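Beta-ketoacyl synthase (Burkholderia phymatum, PDB 4EWG) probably catalyses the condensation of malonyl-acyl carrier protein with an acyl chain, as a 3-oxoacyl-[acyl-carrier-protein] synthase of the thiolase-like superfamily. Local coordinates at residues T17-R22 with E27-A32; S213-N216 with H220-P223; S21-I26 with T352-K357. All blocks are in the same frame, centred on the assembly; numbering follows the deposited sequence.

Overall arrangement
From the N terminus, the chain leaves central strand 8-16, turns at 17-20 and enters helix 23-32. Contact 1 folds that turn back onto the helix at Ala29 and Leu30, closing a loop of only four intervening residues. Contact 3 starts from nearly the same place, sharing Ser21 and Arg22, but reaches across 325 residues to helix 344-358, tying the beginning of the chain to its C-terminal part. The two touch, Ile26 and Trp23 of contact 3 packing on Leu19, Gly20 and Leu30 of contact 1. Contact 2 closes a tight loop between helix 200-207 and strand 238-246; it is nested inside the span of contact 3, the centres of contacts 2 and 3 about 25 Å apart.

Contact 1 (T17-R22 with E27-A32); sequences TALGSR and EAALKA
A type I beta turn from Thr17 to Gly20, which follows strand 8-16, presents Leu19 to the next helix, and the isobutyl group lands on the methyl of Ala29. Leu19 CG lies beside the backbone N and anti to the carbonyl carbon (chi1 -67°), which sends both its methyls to Ala29. Leu19 straddles the Ala29 methyl: CD1 is 3.7 Å from Ala29 CB, and Leu19 CD2 lies 3.8 Å from the same carbon. CD1 also meets the side chain of Leu30, which crosses it at about a right angle, with Leu19 CD1 to Leu30 CD2 at 3.9 Å. The touch is purely apolar. The turn behind Leu19 is braced by the Thr17 side chain as well as by the backbone bond from Gly20 N to Thr17 O. Thr17 OG1 accepts from Leu19 N at 3.0 Å, an ST turn, and gives its own proton to Gly20 O at 2.7 Å, in the carbonyl plane on a lone pair. One turn apart on the helix, Lys31 and Glu27 form a salt bridge, and Lys31 also makes a cation-pi contact with Trp360. Around the contact, Trp351 of helix 344-358 and Val337 of helix 334-337 pack on Leu19, while Tyr336 and Leu333 touch Leu30.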
ATOM      1  N   THR A  17       7.082 -14.611 -16.071  1.00 16.66           N
ATOM      2  CA  THR A  17       5.688 -14.970 -16.416  1.00 16.86           C
ATOM      3  C   THR A  17       5.537 -16.417 -16.876  1.00 17.92           C
ATOM      4  O   THR A  17       6.520 -17.072 -17.198  1.00 18.24           O
ATOM      5  CB  THR A  17       5.117 -14.092 -17.579  1.00 16.72           C
ATOM      6  OG1 THR A  17       5.474 -14.670 -18.842  1.00 17.19           O
ATOM      7  CG2 THR A  17       5.598 -12.603 -17.504  1.00 15.78           C
ATOM      8  N   ALA A  18       4.285 -16.893 -16.952  1.00 18.11           N
ATOM      9  CA  ALA A  18       4.014 -18.288 -17.338  1.00 18.81           C
ATOM     10  C   ALA A  18       4.477 -18.561 -18.771  1.00 20.08           C
ATOM     11  O   ALA A  18       4.702 -19.736 -19.159  1.00 20.53           O
ATOM     12  CB  ALA A  18       2.547 -18.621 -17.172  1.00 18.20           C
ATOM     13  N   LEU A  19       4.649 -17.488 -19.552  1.00 20.47           N
ATOM     14  CA  LEU A  19       5.081 -17.617 -20.943  1.00 21.67           C
ATOM     15  C   LEU A  19       6.545 -17.318 -21.117  1.00 22.13           C
ATOM     16  O   LEU A  19       7.044 -17.375 -22.244  1.00 23.62           O
ATOM     17  CB  LEU A  19       4.255 -16.699 -21.876  1.00 21.44           C
ATOM     18  CG  LEU A  19       2.768 -17.023 -22.053  1.00 21.54           C
ATOM     19  CD1 LEU A  19       2.187 -16.289 -23.261  1.00 21.83           C
ATOM     20  CD2 LEU A  19       2.546 -18.508 -22.196  1.00 22.12           C
ATOM     21  N   GLY A  20       7.236 -16.987 -20.031  1.00 22.13           N
ATOM     22  CA  GLY A  20       8.698 -16.762 -20.071  1.00 22.91           C
ATOM     23  C   GLY A  20       9.023 -15.345 -19.660  1.00 22.58           C
ATOM     24  O   GLY A  20       8.118 -14.614 -19.203  1.00 21.29           O
ATOM     25  N   SER A  21      10.315 -14.970 -19.802  1.00 23.02           N
ATOM     26  CA  SER A  21      10.786 -13.600 -19.540  1.00 22.75           C
ATOM     27  C   SER A  21      11.090 -12.769 -20.768  1.00 23.47           C
ATOM     28  O   SER A  21      10.700 -11.614 -20.826  1.00 23.76           O
ATOM     29  CB  SER A  21      11.977 -13.591 -18.640  1.00 23.02           C
ATOM     30  OG  SER A  21      11.531 -13.765 -17.302  1.00 23.40           O
ATOM     31  N   ARG A  22      11.757 -13.322 -21.751  1.00 24.92           N
ATOM     32  CA  ARG A  22      12.085 -12.530 -22.946  1.00 25.77           C
ATOM     33  C   ARG A  22      10.844 -12.344 -23.811  1.00 25.55           C
ATOM     34  O   ARG A  22      10.017 -13.243 -23.910  1.00 25.31           O
ATOM     35  CB  ARG A  22      13.147 -13.210 -23.786  1.00 27.58           C
ATOM     36  CG  ARG A  22      14.466 -13.499 -23.091  1.00 28.59           C
ATOM     37  CD  ARG A  22      15.225 -14.530 -23.894  1.00 30.44           C
ATOM     38  NE  ARG A  22      15.460 -14.113 -25.284  1.00 31.54           N
ATOM     39  CZ  ARG A  22      16.452 -13.296 -25.688  1.00 33.40           C
ATOM     40  NH1 ARG A  22      17.299 -12.754 -24.810  1.00 33.09           N
ATOM     41  NH2 ARG A  22      16.599 -13.006 -26.988  1.00 34.36           N
ATOM     42  N   GLU A  27       6.196 -13.672 -27.285  1.00 29.83           N
ATOM     43  CA  GLU A  27       5.544 -13.499 -28.598  1.00 30.61           C
ATOM     44  C   GLU A  27       5.275 -14.849 -29.274  1.00 30.67           C
ATOM     45  O   GLU A  27       4.172 -15.089 -29.761  1.00 31.68           O
ATOM     46  CB  GLU A  27       6.375 -12.606 -29.541  1.00 31.78           C
ATOM     47  CG  GLU A  27       5.600 -12.090 -30.765  1.00 32.11           C
ATOM     48  CD  GLU A  27       6.439 -11.251 -31.697  1.00 32.66           C
ATOM     49  OE1 GLU A  27       7.136 -10.337 -31.233  1.00 31.69           O
ATOM     50  OE2 GLU A  27       6.377 -11.502 -32.918  1.00 35.60           O
ATOM     51  N   ALA A  28       6.269 -15.724 -29.276  1.00 30.55           N
ATOM     52  CA  ALA A  28       6.120 -17.045 -29.898  1.00 31.14           C
ATOM     53  C   ALA A  28       4.988 -17.825 -29.215  1.00 30.79           C
ATOM     54  O   ALA A  28       4.163 -18.441 -29.879  1.00 31.77           O
ATOM     55  CB  ALA A  28       7.447 -17.815 -29.850  1.00 30.98           C
ATOM     56  N   ALA A  29       4.906 -17.735 -27.887  1.00 29.65           N
ATOM     57  CA  ALA A  29       3.836 -18.397 -27.151  1.00 29.41           C
ATOM     58  C   ALA A  29       2.468 -17.795 -27.488  1.00 29.48           C
ATOM     59  O   ALA A  29       1.541 -18.512 -27.817  1.00 29.50           O
ATOM     60  CB  ALA A  29       4.086 -18.335 -25.659  1.00 28.34           C
ATOM     61  N   LEU A  30       2.354 -16.481 -27.411  1.00 29.38           N
ATOM     62  CA  LEU A  30       1.125 -15.827 -27.792  1.00 29.61           C
ATOM     63  C   LEU A  30       0.719 -16.328 -29.175  1.00 31.99           C
ATOM     64  O   LEU A  30      -0.403 -16.833 -29.367  1.00 32.85           O
ATOM     65  CB  LEU A  30       1.284 -14.317 -27.794  1.00 28.74           C
ATOM     66  CG  LEU A  30       1.450 -13.613 -26.442  1.00 27.56           C
ATOM     67  CD1 LEU A  30       1.736 -12.128 -26.659  1.00 26.96           C
ATOM     68  CD2 LEU A  30       0.227 -13.802 -25.554  1.00 26.43           C
ATOM     69  N   LYS A  31       1.645 -16.257 -30.122  1.00 33.53           N
ATOM     70  CA  LYS A  31       1.355 -16.695 -31.491  1.00 35.07           C
ATOM     71  C   LYS A  31       0.898 -18.131 -31.580  1.00 35.52           C
ATOM     72  O   LYS A  31       0.039 -18.441 -32.377  1.00 36.19           O
ATOM     73  CB  LYS A  31       2.577 -16.522 -32.406  1.00 36.64           C
ATOM     74  CG  LYS A  31       2.682 -15.116 -32.930  1.00 37.47           C
ATOM     75  CD  LYS A  31       3.677 -14.952 -34.054  1.00 39.44           C
ATOM     76  CE  LYS A  31       3.592 -13.518 -34.558  1.00 40.26           C
ATOM     77  NZ  LYS A  31       4.895 -13.055 -35.079  1.00 42.58           N
ATOM     78  N   ALA A  32       1.503 -19.007 -30.789  1.00 35.76           N
ATOM     79  CA  ALA A  32       1.191 -20.426 -30.848  1.00 36.99           C
ATOM     80  C   ALA A  32      -0.199 -20.746 -30.268  1.00 37.12           C
ATOM     81  O   ALA A  32      -0.674 -21.876 -30.394  1.00 39.51           O
ATOM     82  CB  ALA A  32       2.284 -21.247 -30.161  1.00 36.38           C
TER

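Contact 2 (S213-N216 with H220-P223)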
ATOM      1  N   SER A 213     -13.306 -20.597 -12.609  1.00 20.73           N
ATOM      2  CA  SER A 213     -13.679 -21.671 -13.533  1.00 21.41           C
ATOM      3  C   SER A 213     -13.479 -23.047 -12.888  1.00 22.27           C
ATOM      4  O   SER A 213     -12.469 -23.265 -12.199  1.00 22.44           O
ATOM      5  CB  SER A 213     -12.816 -21.599 -14.784  1.00 21.21           C
ATOM      6  OG  SER A 213     -13.113 -22.668 -15.681  1.00 21.89           O
ATOM      7  N   THR A 214     -14.420 -23.967 -13.127  1.00 22.47           N
ATOM      8  CA  THR A 214     -14.345 -25.300 -12.608  1.00 22.91           C
ATOM      9  C   THR A 214     -14.327 -26.353 -13.739  1.00 24.56           C
ATOM     10  O   THR A 214     -14.638 -27.523 -13.506  1.00 24.73           O
ATOM     11  CB  THR A 214     -15.523 -25.585 -11.671  1.00 22.72           C
ATOM     12  OG1 THR A 214     -16.708 -25.365 -12.384  1.00 22.99           O
ATOM     13  CG2 THR A 214     -15.509 -24.668 -10.441  1.00 21.85           C
ATOM     14  N   ARG A 215     -13.934 -25.960 -14.944  1.00 25.20           N
ATOM     15  CA  ARG A 215     -13.770 -26.934 -16.013  1.00 27.51           C
ATOM     16  C   ARG A 215     -12.474 -27.690 -15.808  1.00 28.26           C
ATOM     17  O   ARG A 215     -11.521 -27.532 -16.550  1.00 28.56           O
ATOM     18  CB  ARG A 215     -13.840 -26.258 -17.368  1.00 28.05           C
ATOM     19  CG  ARG A 215     -15.267 -25.878 -17.687  1.00 29.41           C
ATOM     20  CD  ARG A 215     -15.367 -25.068 -18.959  1.00 30.68           C
ATOM     21  NE  ARG A 215     -15.182 -25.903 -20.158  1.00 31.91           N
ATOM     22  CZ  ARG A 215     -15.346 -25.475 -21.410  1.00 32.03           C
ATOM     23  NH1 ARG A 215     -15.686 -24.213 -21.653  1.00 31.56           N
ATOM     24  NH2 ARG A 215     -15.164 -26.311 -22.421  1.00 33.20           N
ATOM     25  N   ASN A 216     -12.464 -28.541 -14.786  1.00 29.28           N
ATOM     26  CA  ASN A 216     -11.222 -29.093 -14.256  1.00 29.87           C
ATOM     27  C   ASN A 216     -10.528 -30.071 -15.204  1.00 32.30           C
ATOM     28  O   ASN A 216      -9.314 -30.304 -15.108  1.00 32.35           O
ATOM     29  CB  ASN A 216     -11.465 -29.679 -12.862  1.00 29.57           C
ATOM     30  CG  ASN A 216     -11.771 -28.593 -11.818  1.00 28.25           C
ATOM     31  OD1 ASN A 216     -11.464 -27.413 -12.017  1.00 28.73           O
ATOM     32  ND2 ASN A 216     -12.309 -28.986 -10.701  1.00 27.39           N
ATOM     33  N   HIS A 220      -7.006 -26.295 -21.279  1.00 27.54           N
ATOM     34  CA  HIS A 220      -6.759 -25.621 -22.552  1.00 26.79           C
ATOM     35  C   HIS A 220      -7.914 -24.795 -23.056  1.00 26.15           C
ATOM     36  O   HIS A 220      -7.740 -23.967 -23.960  1.00 26.12           O
ATOM     37  CB  HIS A 220      -6.349 -26.649 -23.623  1.00 27.61           C
ATOM     38  CG  HIS A 220      -7.366 -27.734 -23.860  1.00 28.05           C
ATOM     39  ND1 HIS A 220      -7.782 -28.577 -22.880  1.00 27.77           N
ATOM     40  CD2 HIS A 220      -8.040 -28.115 -25.010  1.00 28.47           C
ATOM     41  CE1 HIS A 220      -8.676 -29.432 -23.382  1.00 28.17           C
ATOM     42  NE2 HIS A 220      -8.844 -29.151 -24.674  1.00 28.67           N
ATOM     43  N   LEU A 221      -9.101 -24.996 -22.490  1.00 25.65           N
ATOM     44  CA  LEU A 221     -10.335 -24.358 -22.998  1.00 25.62           C
ATOM     45  C   LEU A 221     -10.873 -23.233 -22.082  1.00 25.24           C
ATOM     46  O   LEU A 221     -11.952 -22.670 -22.336  1.00 25.42           O
ATOM     47  CB  LEU A 221     -11.425 -25.437 -23.259  1.00 25.92           C
ATOM     48  CG  LEU A 221     -11.130 -26.446 -24.401  1.00 26.52           C
ATOM     49  CD1 LEU A 221     -12.286 -27.390 -24.733  1.00 26.66           C
ATOM     50  CD2 LEU A 221     -10.714 -25.691 -25.649  1.00 26.42           C
ATOM     51  N   THR A 222     -10.115 -22.896 -21.037  1.00 24.32           N
ATOM     52  CA  THR A 222     -10.581 -21.946 -20.022  1.00 23.38           C
ATOM     53  C   THR A 222      -9.337 -21.213 -19.477  1.00 22.67           C
ATOM     54  O   THR A 222      -8.261 -21.827 -19.371  1.00 22.72           O
ATOM     55  CB  THR A 222     -11.371 -22.695 -18.901  1.00 23.14           C
ATOM     56  OG1 THR A 222     -11.960 -21.768 -18.003  1.00 21.64           O
ATOM     57  CG2 THR A 222     -10.445 -23.694 -18.104  1.00 23.02           C
ATOM     58  N   PRO A 223      -9.473 -19.925 -19.134  1.00 21.55           N
ATOM     59  CA  PRO A 223     -10.672 -19.074 -19.078  1.00 21.27           C
ATOM     60  C   PRO A 223     -11.019 -18.524 -20.449  1.00 21.48           C
ATOM     61  O   PRO A 223     -10.267 -18.722 -21.388  1.00 21.41           O
ATOM     62  CB  PRO A 223     -10.248 -17.957 -18.144  1.00 20.54           C
ATOM     63  CG  PRO A 223      -8.758 -17.813 -18.409  1.00 20.45           C
ATOM     64  CD  PRO A 223      -8.266 -19.189 -18.720  1.00 21.08           C
TER
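The peptide bond between Thr222 and Pro223 is cis, and just before it the Thr222 hydroxyl reaches back to Ser213, its OG1 2.7 Å from Ser213 OG. In both residues the hydroxyl lies anti to the backbone N (chi1 177° in Ser213 and -173° in Thr222), which swings the two oxygens into the space between the two segments. Ser213 OG is also hydrogen-bonded to Asp231 OD1, its main polar partner, and the N-H of Arg215 points at it almost straight, although at 3.5 Å from Arg215 N to Ser213 OG that bond is weak. The serine oxygen therefore sits at the junction of three groups, with Asp231 also taking the N-H of Thr214 through its other carboxylate oxygen. Both segments belong to the long irregular connection between helix 200-207 and strand 238-246 of the ketosynthase fold, where the chain doubles back without forming a sheet. Arg215 is the centre of an inverse gamma turn there, and its side chain leans across to the second segment, bending at chi3 (75°). The guanidinium lies with one face over Leu221 CB. Its nearest approach is from NH2, which is 3.8 Å from Leu221 CD1 and 3.9 Å from Leu221 CB, so the flat group rests on the leucine by packing while NH2 forms a salt bridge with Glu218 OE1. Nearer the backbone, Arg215 CB stands 4.3 Å from Thr222 CG2. Thr222 CG2 also lies 3.7 Å from Ser213 OG. Leu53 of strand 53-54 packs against both Ser213 and Thr222, and Asn216 hydrogen-bonds through its amide to the backbone of His50 and Arg52.

Contact 3 (S21-I26 with T352-K357); sequences SRWDEI and TIEMMK
Trp23 lays its indole flat against the side chain of Glu354. CG of the tryptophan is anti to the backbone N (chi1 172°), which carries the ring out from helix 23-32 to the other helix. Glu354 CB sits 3.4 Å from the centroid of the six-membered ring of Trp23, almost straight above it, a CH-pi contact. From there the glutamate bends sharply at chi2 (-82°) and runs along the indole toward Trp23 CB: Glu354 CG is 3.6 Å from Trp23 CE3, and Glu354 OE2 ends 3.5 Å from Trp23 CB. The carboxylate is thus stacked on the indole, the two planes 29° apart, and the side chains run past each other in opposite directions. Its oxygens bond within their own helix, OE2 to Trp350 NE1 and OE1 to Arg358 NH1 in a salt bridge, bonds that suit the bent shape. Trp23 NE1 has its own partner in Glu27 OE1, one turn on. At the far end of the indole, Met355 crosses at about a right angle, its CG 4.0 Å from Trp23 CH2. The buried interface joins helices 23-32 and 344-358; Trp351 meets Trp23 edge-to-face, Met13 of strand 8-16 touches Glu354, and Tyr301 and Asn303 of strand 299-303 touch Met355.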
ATOM      1  N   SER A  21      10.315 -14.970 -19.802  1.00 23.02           N
ATOM      2  CA  SER A  21      10.786 -13.600 -19.540  1.00 22.75           C
ATOM      3  C   SER A  21      11.090 -12.769 -20.768  1.00 23.47           C
ATOM      4  O   SER A  21      10.700 -11.614 -20.826  1.00 23.76           O
ATOM      5  CB  SER A  21      11.977 -13.591 -18.640  1.00 23.02           C
ATOM      6  OG  SER A  21      11.531 -13.765 -17.302  1.00 23.40           O
ATOM      7  N   ARG A  22      11.757 -13.322 -21.751  1.00 24.92           N
ATOM      8  CA  ARG A  22      12.085 -12.530 -22.946  1.00 25.77           C
ATOM      9  C   ARG A  22      10.844 -12.344 -23.811  1.00 25.55           C
ATOM     10  O   ARG A  22      10.017 -13.243 -23.910  1.00 25.31           O
ATOM     11  CB  ARG A  22      13.147 -13.210 -23.786  1.00 27.58           C
ATOM     12  CG  ARG A  22      14.466 -13.499 -23.091  1.00 28.59           C
ATOM     13  CD  ARG A  22      15.225 -14.530 -23.894  1.00 30.44           C
ATOM     14  NE  ARG A  22      15.460 -14.113 -25.284  1.00 31.54           N
ATOM     15  CZ  ARG A  22      16.452 -13.296 -25.688  1.00 33.40           C
ATOM     16  NH1 ARG A  22      17.299 -12.754 -24.810  1.00 33.09           N
ATOM     17  NH2 ARG A  22      16.599 -13.006 -26.988  1.00 34.36           N
ATOM     18  N   TRP A  23      10.717 -11.170 -24.428  1.00 25.54           N
ATOM     19  CA  TRP A  23       9.546 -10.878 -25.231  1.00 25.55           C
ATOM     20  C   TRP A  23       9.443 -11.803 -26.419  1.00 26.95           C
ATOM     21  O   TRP A  23       8.357 -12.275 -26.730  1.00 26.46           O
ATOM     22  CB  TRP A  23       9.522  -9.439 -25.704  1.00 25.23           C
ATOM     23  CG  TRP A  23       8.400  -9.276 -26.660  1.00 25.78           C
ATOM     24  CD1 TRP A  23       8.470  -9.180 -28.051  1.00 26.91           C
ATOM     25  CD2 TRP A  23       6.990  -9.323 -26.344  1.00 25.22           C
ATOM     26  NE1 TRP A  23       7.231  -9.129 -28.586  1.00 27.47           N
ATOM     27  CE2 TRP A  23       6.290  -9.204 -27.604  1.00 26.24           C
ATOM     28  CE3 TRP A  23       6.262  -9.413 -25.173  1.00 24.27           C
ATOM     29  CZ2 TRP A  23       4.916  -9.193 -27.678  1.00 26.15           C
ATOM     30  CZ3 TRP A  23       4.867  -9.400 -25.252  1.00 24.65           C
ATOM     31  CH2 TRP A  23       4.210  -9.281 -26.477  1.00 25.16           C
ATOM     32  N   ASP A  24      10.579 -12.096 -27.060  1.00 28.10           N
ATOM     33  CA  ASP A  24      10.592 -12.967 -28.238  1.00 29.71           C
ATOM     34  C   ASP A  24      10.019 -14.351 -27.928  1.00 30.09           C
ATOM     35  O   ASP A  24       9.259 -14.888 -28.693  1.00 30.55           O
ATOM     36  CB  ASP A  24      12.001 -13.030 -28.933  1.00 30.36           C
ATOM     37  CG  ASP A  24      13.098 -13.676 -28.062  1.00 30.78           C
ATOM     38  OD1 ASP A  24      12.892 -13.910 -26.856  1.00 31.04           O
ATOM     39  OD2 ASP A  24      14.192 -13.952 -28.600  1.00 31.93           O
ATOM     40  N   GLU A  25      10.376 -14.890 -26.779  1.00 30.55           N
ATOM     41  CA  GLU A  25       9.839 -16.140 -26.247  1.00 31.34           C
ATOM     42  C   GLU A  25       8.318 -16.014 -25.987  1.00 30.14           C
ATOM     43  O   GLU A  25       7.514 -16.902 -26.350  1.00 30.01           O
ATOM     44  CB  GLU A  25      10.644 -16.307 -24.957  1.00 33.09           C
ATOM     45  CG  GLU A  25      10.803 -17.599 -24.193  1.00 34.59           C
ATOM     46  CD  GLU A  25      11.971 -17.434 -23.167  1.00 35.75           C
ATOM     47  OE1 GLU A  25      11.886 -16.608 -22.165  1.00 35.36           O
ATOM     48  OE2 GLU A  25      13.015 -18.075 -23.412  1.00 37.20           O
ATOM     49  N   ILE A  26       7.917 -14.898 -25.386  1.00 29.01           N
ATOM     50  CA  ILE A  26       6.509 -14.655 -25.072  1.00 28.53           C
ATOM     51  C   ILE A  26       5.682 -14.466 -26.348  1.00 28.95           C
ATOM     52  O   ILE A  26       4.602 -15.042 -26.489  1.00 29.19           O
ATOM     53  CB  ILE A  26       6.355 -13.431 -24.148  1.00 28.00           C
ATOM     54  CG1 ILE A  26       6.977 -13.736 -22.767  1.00 27.79           C
ATOM     55  CG2 ILE A  26       4.881 -13.053 -23.988  1.00 27.09           C
ATOM     56  CD1 ILE A  26       7.395 -12.520 -21.942  1.00 27.09           C
ATOM     57  N   THR A 352       1.250  -4.906 -23.354  1.00 16.36           N
ATOM     58  CA  THR A 352       0.535  -3.937 -24.191  1.00 16.90           C
ATOM     59  C   THR A 352       1.508  -2.979 -24.932  1.00 17.36           C
ATOM     60  O   THR A 352       1.275  -2.642 -26.078  1.00 17.58           O
ATOM     61  CB  THR A 352      -0.501  -3.133 -23.375  1.00 16.15           C
ATOM     62  OG1 THR A 352      -1.483  -4.031 -22.903  1.00 15.94           O
ATOM     63  CG2 THR A 352      -1.186  -2.067 -24.198  1.00 16.48           C
ATOM     64  N   ILE A 353       2.578  -2.551 -24.264  1.00 17.56           N
ATOM     65  CA  ILE A 353       3.592  -1.702 -24.896  1.00 18.30           C
ATOM     66  C   ILE A 353       4.399  -2.489 -25.947  1.00 19.25           C
ATOM     67  O   ILE A 353       4.684  -1.977 -27.024  1.00 20.56           O
ATOM     68  CB  ILE A 353       4.546  -1.088 -23.875  1.00 17.76           C
ATOM     69  CG1 ILE A 353       3.818  -0.083 -22.982  1.00 17.21           C
ATOM     70  CG2 ILE A 353       5.669  -0.345 -24.568  1.00 17.58           C
ATOM     71  CD1 ILE A 353       4.633   0.312 -21.781  1.00 16.29           C
ATOM     72  N   GLU A 354       4.716  -3.734 -25.641  1.00 19.65           N
ATOM     73  CA  GLU A 354       5.403  -4.595 -26.591  1.00 20.83           C
ATOM     74  C   GLU A 354       4.561  -4.813 -27.851  1.00 21.50           C
ATOM     75  O   GLU A 354       5.074  -4.758 -28.963  1.00 22.29           O
ATOM     76  CB  GLU A 354       5.725  -5.955 -25.978  1.00 20.95           C
ATOM     77  CG  GLU A 354       6.596  -5.895 -24.742  1.00 21.04           C
ATOM     78  CD  GLU A 354       8.082  -5.755 -25.035  1.00 22.17           C
ATOM     79  OE1 GLU A 354       8.455  -5.103 -26.031  1.00 23.10           O
ATOM     80  OE2 GLU A 354       8.883  -6.298 -24.235  1.00 22.60           O
ATOM     81  N   MET A 355       3.261  -5.030 -27.673  1.00 21.21           N
ATOM     82  CA  MET A 355       2.380  -5.214 -28.791  1.00 21.88           C
ATOM     83  C   MET A 355       2.253  -3.922 -29.588  1.00 22.87           C
ATOM     84  O   MET A 355       2.327  -3.940 -30.822  1.00 24.20           O
ATOM     85  CB  MET A 355       1.033  -5.683 -28.298  1.00 21.68           C
ATOM     86  CG  MET A 355       1.087  -7.092 -27.742  1.00 20.92           C
ATOM     87  SD  MET A 355      -0.541  -7.776 -27.399  1.00 19.58           S
ATOM     88  CE  MET A 355      -1.089  -6.657 -26.113  1.00 20.10           C
ATOM     89  N   MET A 356       2.098  -2.805 -28.895  1.00 22.84           N
ATOM     90  CA  MET A 356       2.021  -1.497 -29.557  1.00 23.53           C
ATOM     91  C   MET A 356       3.233  -1.225 -30.403  1.00 23.58           C
ATOM     92  O   MET A 356       3.089  -0.770 -31.508  1.00 23.64           O
ATOM     93  CB  MET A 356       1.859  -0.350 -28.542  1.00 23.74           C
ATOM     94  CG  MET A 356       1.962   1.038 -29.161  1.00 24.16           C
ATOM     95  SD  MET A 356       1.466   2.376 -28.078  1.00 24.53           S
ATOM     96  CE  MET A 356       2.890   2.604 -27.021  1.00 23.83           C
ATOM     97  N   LYS A 357       4.430  -1.512 -29.881  1.00 23.86           N
ATOM     98  CA  LYS A 357       5.678  -1.271 -30.649  1.00 24.32           C
ATOM     99  C   LYS A 357       5.719  -2.057 -31.926  1.00 25.00           C
ATOM    100  O   LYS A 357       6.353  -1.637 -32.891  1.00 25.92           O
ATOM    101  CB  LYS A 357       6.919  -1.631 -29.854  1.00 24.55           C
ATOM    102  CG  LYS A 357       7.332  -0.595 -28.814  1.00 24.53           C
ATOM    103  CD  LYS A 357       8.315  -1.184 -27.808  1.00 24.40           C
ATOM    104  CE  LYS A 357       9.738  -1.224 -28.336  1.00 24.86           C
ATOM    105  NZ  LYS A 357      10.612  -2.153 -27.550  1.00 24.86           N
TER